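Local coordinates for putative exported protein (Bacteroides fragilis, PDB 3FZX) that is of unknown function but binds calcium and, as a beta barrel related to the LolA/LolB clan, probably binds lipid or a similar ligand, at residues A[56-59]-A[60-64]; A[200-203]-A[204-208]. One frame throughout, in Å; residues are numbered along the deposited sequence.

Contact 1 of 2, residues A[56-59]-A[60-64]; sequences FADA and AGKTL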
# COMPACT_ATOMS: atom_id res chain seq x y z
N PHE A 56 12.64 -14.07 -3.61
CA PHE A 56 12.58 -14.40 -5.02
C PHE A 56 13.96 -14.93 -5.33
O PHE A 56 14.95 -14.26 -5.07
CB PHE A 56 12.35 -13.15 -5.89
CG PHE A 56 10.93 -12.67 -5.96
CD1 PHE A 56 10.04 -13.23 -6.89
CD2 PHE A 56 10.48 -11.63 -5.16
CE1 PHE A 56 8.71 -12.78 -6.98
CE2 PHE A 56 9.15 -11.19 -5.24
CZ PHE A 56 8.27 -11.76 -6.16
N ALA A 57 14.04 -16.14 -5.84
CA ALA A 57 15.31 -16.71 -6.28
C ALA A 57 15.19 -17.20 -7.71
O ALA A 57 14.10 -17.30 -8.25
CB ALA A 57 15.74 -17.84 -5.36
N ASP A 58 16.33 -17.48 -8.33
CA ASP A 58 16.35 -18.07 -9.66
C ASP A 58 16.25 -19.59 -9.52
O ASP A 58 16.18 -20.10 -8.39
CB ASP A 58 17.63 -17.65 -10.45
CG ASP A 58 18.94 -18.16 -9.81
OD1 ASP A 58 18.94 -19.11 -8.98
OD2 ASP A 58 20.00 -17.59 -10.16
N ALA A 59 16.26 -20.31 -10.65
CA ALA A 59 16.11 -21.77 -10.67
C ALA A 59 17.22 -22.48 -9.92
O ALA A 59 17.00 -23.57 -9.42
CB ALA A 59 16.00 -22.30 -12.11
N ALA A 60 18.40 -21.87 -9.81
CA ALA A 60 19.51 -22.46 -9.05
C ALA A 60 19.49 -22.08 -7.56
O ALA A 60 20.46 -22.32 -6.86
CB ALA A 60 20.83 -22.05 -9.68
N GLY A 61 18.41 -21.48 -7.06
CA GLY A 61 18.32 -21.06 -5.65
C GLY A 61 19.04 -19.77 -5.21
O GLY A 61 18.95 -19.39 -4.04
N LYS A 62 19.76 -19.10 -6.11
CA LYS A 62 20.37 -17.80 -5.78
C LYS A 62 19.27 -16.72 -5.55
O LYS A 62 18.43 -16.48 -6.42
CB LYS A 62 21.33 -17.34 -6.88
CG LYS A 62 22.15 -16.09 -6.46
CD LYS A 62 23.15 -15.62 -7.52
CE LYS A 62 22.47 -14.92 -8.69
NZ LYS A 62 23.49 -14.51 -9.69
N THR A 63 19.29 -16.09 -4.38
CA THR A 63 18.33 -15.04 -4.04
C THR A 63 18.50 -13.85 -4.97
O THR A 63 19.60 -13.42 -5.18
CB THR A 63 18.52 -14.55 -2.60
OG1 THR A 63 18.26 -15.63 -1.70
CG2 THR A 63 17.58 -13.42 -2.27
N LEU A 64 17.40 -13.36 -5.53
CA LEU A 64 17.38 -12.19 -6.40
C LEU A 64 16.88 -10.96 -5.63
O LEU A 64 17.33 -9.84 -5.85
CB LEU A 64 16.48 -12.44 -7.62
CG LEU A 64 16.79 -13.66 -8.50
CD1 LEU A 64 15.84 -13.69 -9.68
CD2 LEU A 64 18.24 -13.68 -9.01
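A tight beta hairpin joins strands 47-58 and 63-74, and Asp-58 and Lys-62 face each other where it closes. The Asp-58 amide N donates to Lys-62 O at 3.0 Å, while Asp-58 O takes the N-H of Gly-61 at 2.9 Å. The same aspartate turns its carboxylate back over the turn: with CG set between the backbone N and the carbonyl carbon (chi1 64°), OD1 comes within 3.0 Å of Lys-62 N and accepts its hydrogen from above the carboxylate plane, through a rather bent bond (133° at the hydrogen). The bond from Gly-61 closes a type I turn, Asp-58 to Gly-61, and the one to Lys-62 O belongs to the G1 bulge that follows, with Gly-61 at the positive phi (78°) that this bulge requires; the OD1 bond is added to both. OD2 lies against the aliphatic part of Lys-62, 3.5 Å from its CB; its distance to Lys-62 NZ is 4.7 Å, too far for a salt bridge, though the opposite charges probably attract weakly. Farther from the turn, Ala-57 and Thr-63 form a non-hydrogen-bonded antiparallel pair, and Ala-57 CA makes a C-H contact with Lys-62 O at 3.1 Å. Next comes the bond from Leu-64 N to Phe-56 O, 2.7 Å long. Leu-64 rests its CG 3.9 Å from Asp-58 N, and the Phe-56 ring packs on Leu-34 and Met-95.

Contact 2 of 2, residues A[200-203]-A[204-208]; sequences QYNN and KKELQ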
# COMPACT_ATOMS: atom_id res chain seq x y z
N GLN A 200 0.19 -16.14 -17.63
CA GLN A 200 0.28 -14.88 -18.36
C GLN A 200 0.34 -15.12 -19.86
O GLN A 200 1.07 -16.01 -20.32
CB GLN A 200 1.49 -14.07 -17.90
CG GLN A 200 1.42 -13.67 -16.40
CD GLN A 200 1.72 -14.84 -15.48
OE1 GLN A 200 2.70 -15.55 -15.69
NE2 GLN A 200 0.88 -15.05 -14.46
N TYR A 201 -0.43 -14.31 -20.60
CA TYR A 201 -0.53 -14.33 -22.07
C TYR A 201 -0.26 -12.96 -22.66
O TYR A 201 -0.48 -11.96 -22.00
CB TYR A 201 -1.93 -14.74 -22.50
CG TYR A 201 -2.31 -16.12 -22.05
CD1 TYR A 201 -2.84 -16.32 -20.79
CD2 TYR A 201 -2.11 -17.24 -22.86
CE1 TYR A 201 -3.18 -17.57 -20.34
CE2 TYR A 201 -2.47 -18.52 -22.42
CZ TYR A 201 -2.99 -18.66 -21.14
OH TYR A 201 -3.35 -19.87 -20.62
N ASN A 202 0.19 -12.91 -23.92
CA ASN A 202 0.28 -11.62 -24.64
C ASN A 202 -1.05 -11.41 -25.33
O ASN A 202 -1.90 -12.31 -25.29
CB ASN A 202 1.46 -11.57 -25.65
CG ASN A 202 1.36 -12.59 -26.79
OD1 ASN A 202 0.33 -13.27 -27.02
ND2 ASN A 202 2.46 -12.72 -27.50
N ASN A 203 -1.22 -10.29 -26.01
CA ASN A 203 -2.54 -10.06 -26.62
C ASN A 203 -2.88 -10.90 -27.85
O ASN A 203 -3.97 -10.79 -28.35
CB ASN A 203 -2.89 -8.57 -26.72
CG ASN A 203 -3.52 -8.04 -25.41
OD1 ASN A 203 -4.13 -8.80 -24.63
ND2 ASN A 203 -3.37 -6.74 -25.15
N LYS A 204 -1.97 -11.78 -28.26
CA LYS A 204 -2.26 -12.76 -29.31
C LYS A 204 -2.73 -14.08 -28.71
O LYS A 204 -2.99 -15.02 -29.43
CB LYS A 204 -1.03 -13.00 -30.18
CG LYS A 204 -0.41 -11.74 -30.78
CD LYS A 204 0.31 -12.05 -32.11
CE LYS A 204 1.27 -10.94 -32.49
NZ LYS A 204 1.67 -11.02 -33.91
N LYS A 205 -2.86 -14.15 -27.39
CA LYS A 205 -3.33 -15.37 -26.69
C LYS A 205 -2.24 -16.44 -26.65
O LYS A 205 -2.54 -17.63 -26.55
CB LYS A 205 -4.64 -15.93 -27.27
CG LYS A 205 -5.75 -14.88 -27.49
CD LYS A 205 -7.00 -15.49 -28.13
CE LYS A 205 -7.77 -14.48 -28.99
NZ LYS A 205 -8.57 -15.17 -30.05
N GLU A 206 -0.99 -16.01 -26.69
CA GLU A 206 0.15 -16.91 -26.63
C GLU A 206 0.67 -16.89 -25.21
O GLU A 206 1.02 -15.81 -24.68
CB GLU A 206 1.24 -16.43 -27.57
CG GLU A 206 0.85 -16.50 -29.06
CD GLU A 206 1.76 -15.68 -29.98
OE1 GLU A 206 2.42 -14.72 -29.52
OE2 GLU A 206 1.79 -15.99 -31.19
N LEU A 207 0.74 -18.08 -24.60
CA LEU A 207 1.26 -18.24 -23.25
C LEU A 207 2.68 -17.69 -23.12
O LEU A 207 3.56 -18.01 -23.90
CB LEU A 207 1.20 -19.72 -22.83
CG LEU A 207 1.64 -20.08 -21.39
CD1 LEU A 207 0.78 -19.38 -20.36
CD2 LEU A 207 1.63 -21.61 -21.16
N GLN A 208 2.88 -16.81 -22.15
CA GLN A 208 4.17 -16.21 -21.87
C GLN A 208 4.83 -16.87 -20.66
O GLN A 208 6.05 -16.99 -20.61
CB GLN A 208 3.96 -14.73 -21.58
CG GLN A 208 3.28 -14.02 -22.74
CD GLN A 208 4.15 -14.03 -23.98
OE1 GLN A 208 3.81 -14.60 -25.01
NE2 GLN A 208 5.33 -13.43 -23.85
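Asn-202 OD1 is gripped by two backbone amides, Lys-204 N at 3.0 Å and Glu-206 N at 3.1 Å, which reach it from opposite faces of the amide plane. The bond from Lys-204 is steep, its donor well above the plane, and makes an Asx turn; the one from Glu-206 is straighter. The torsion responsible is chi1 of Asn-202 (63°), which folds CG in between its own N and carbonyl carbon, over the turn. On the other branch of the amide, ND2 gives a nearly linear bond (2.8 Å, 173°) to Glu-206 OE1, which it meets on the anti side; OE1 lies almost in the amide plane of Asn-202, although the carboxylate itself is clearly turned from it. Fastened at both ends, the amide has its rotation fixed. The Asn-202 backbone binds too, N to Glu-206 O and O from Lys-205 N. Beyond it, Tyr-201 and Leu-207 form a non-hydrogen-bonded pair with side chains on the same face of the sheet. Leu-207 CD1 sits over one face of the Tyr-201 ring, 4.1 Å from its centroid, as a CH-pi contact displaced toward the rim, and the same methyl lies 3.4 Å from Gln-200 O. The phenol OH bonds to Glu-199, and the ring also meets that of Tyr-184 on strand 180-190. Gln-208 N closes the ladder on Gln-200 O at 2.7 Å. Lys-205 takes positive phi (75°), and with the type I turn from Asn-202 to Lys-205 this is the signature of a type I turn plus G1 bulge hairpin, here joining strands 194-202 and 207-217.

How the contacts relate
Contacts 1 and 2 are two hairpin ends of one antiparallel barrel, met in series along the chain: contact 1 connects strands 47-58 and 63-74, and contact 2 connects strands 194-202 and 207-217, the last two of the chain. Their centres lie 25 Å apart and their nearest atoms about 11 Å, so they do not touch. Both use the same turn type, with an aspartate in one and an asparagine in the other as first residue, and with glycine or lysine at the positive-phi position. Each reverses the chain between neighbouring strands, continuing the up-and-down order of the sheet. In contact 2 the side chain of Asn-203 is about 12 Å from that of Glu-149, a calcium ligand of this protein, although no calcium is bound to it in this chain.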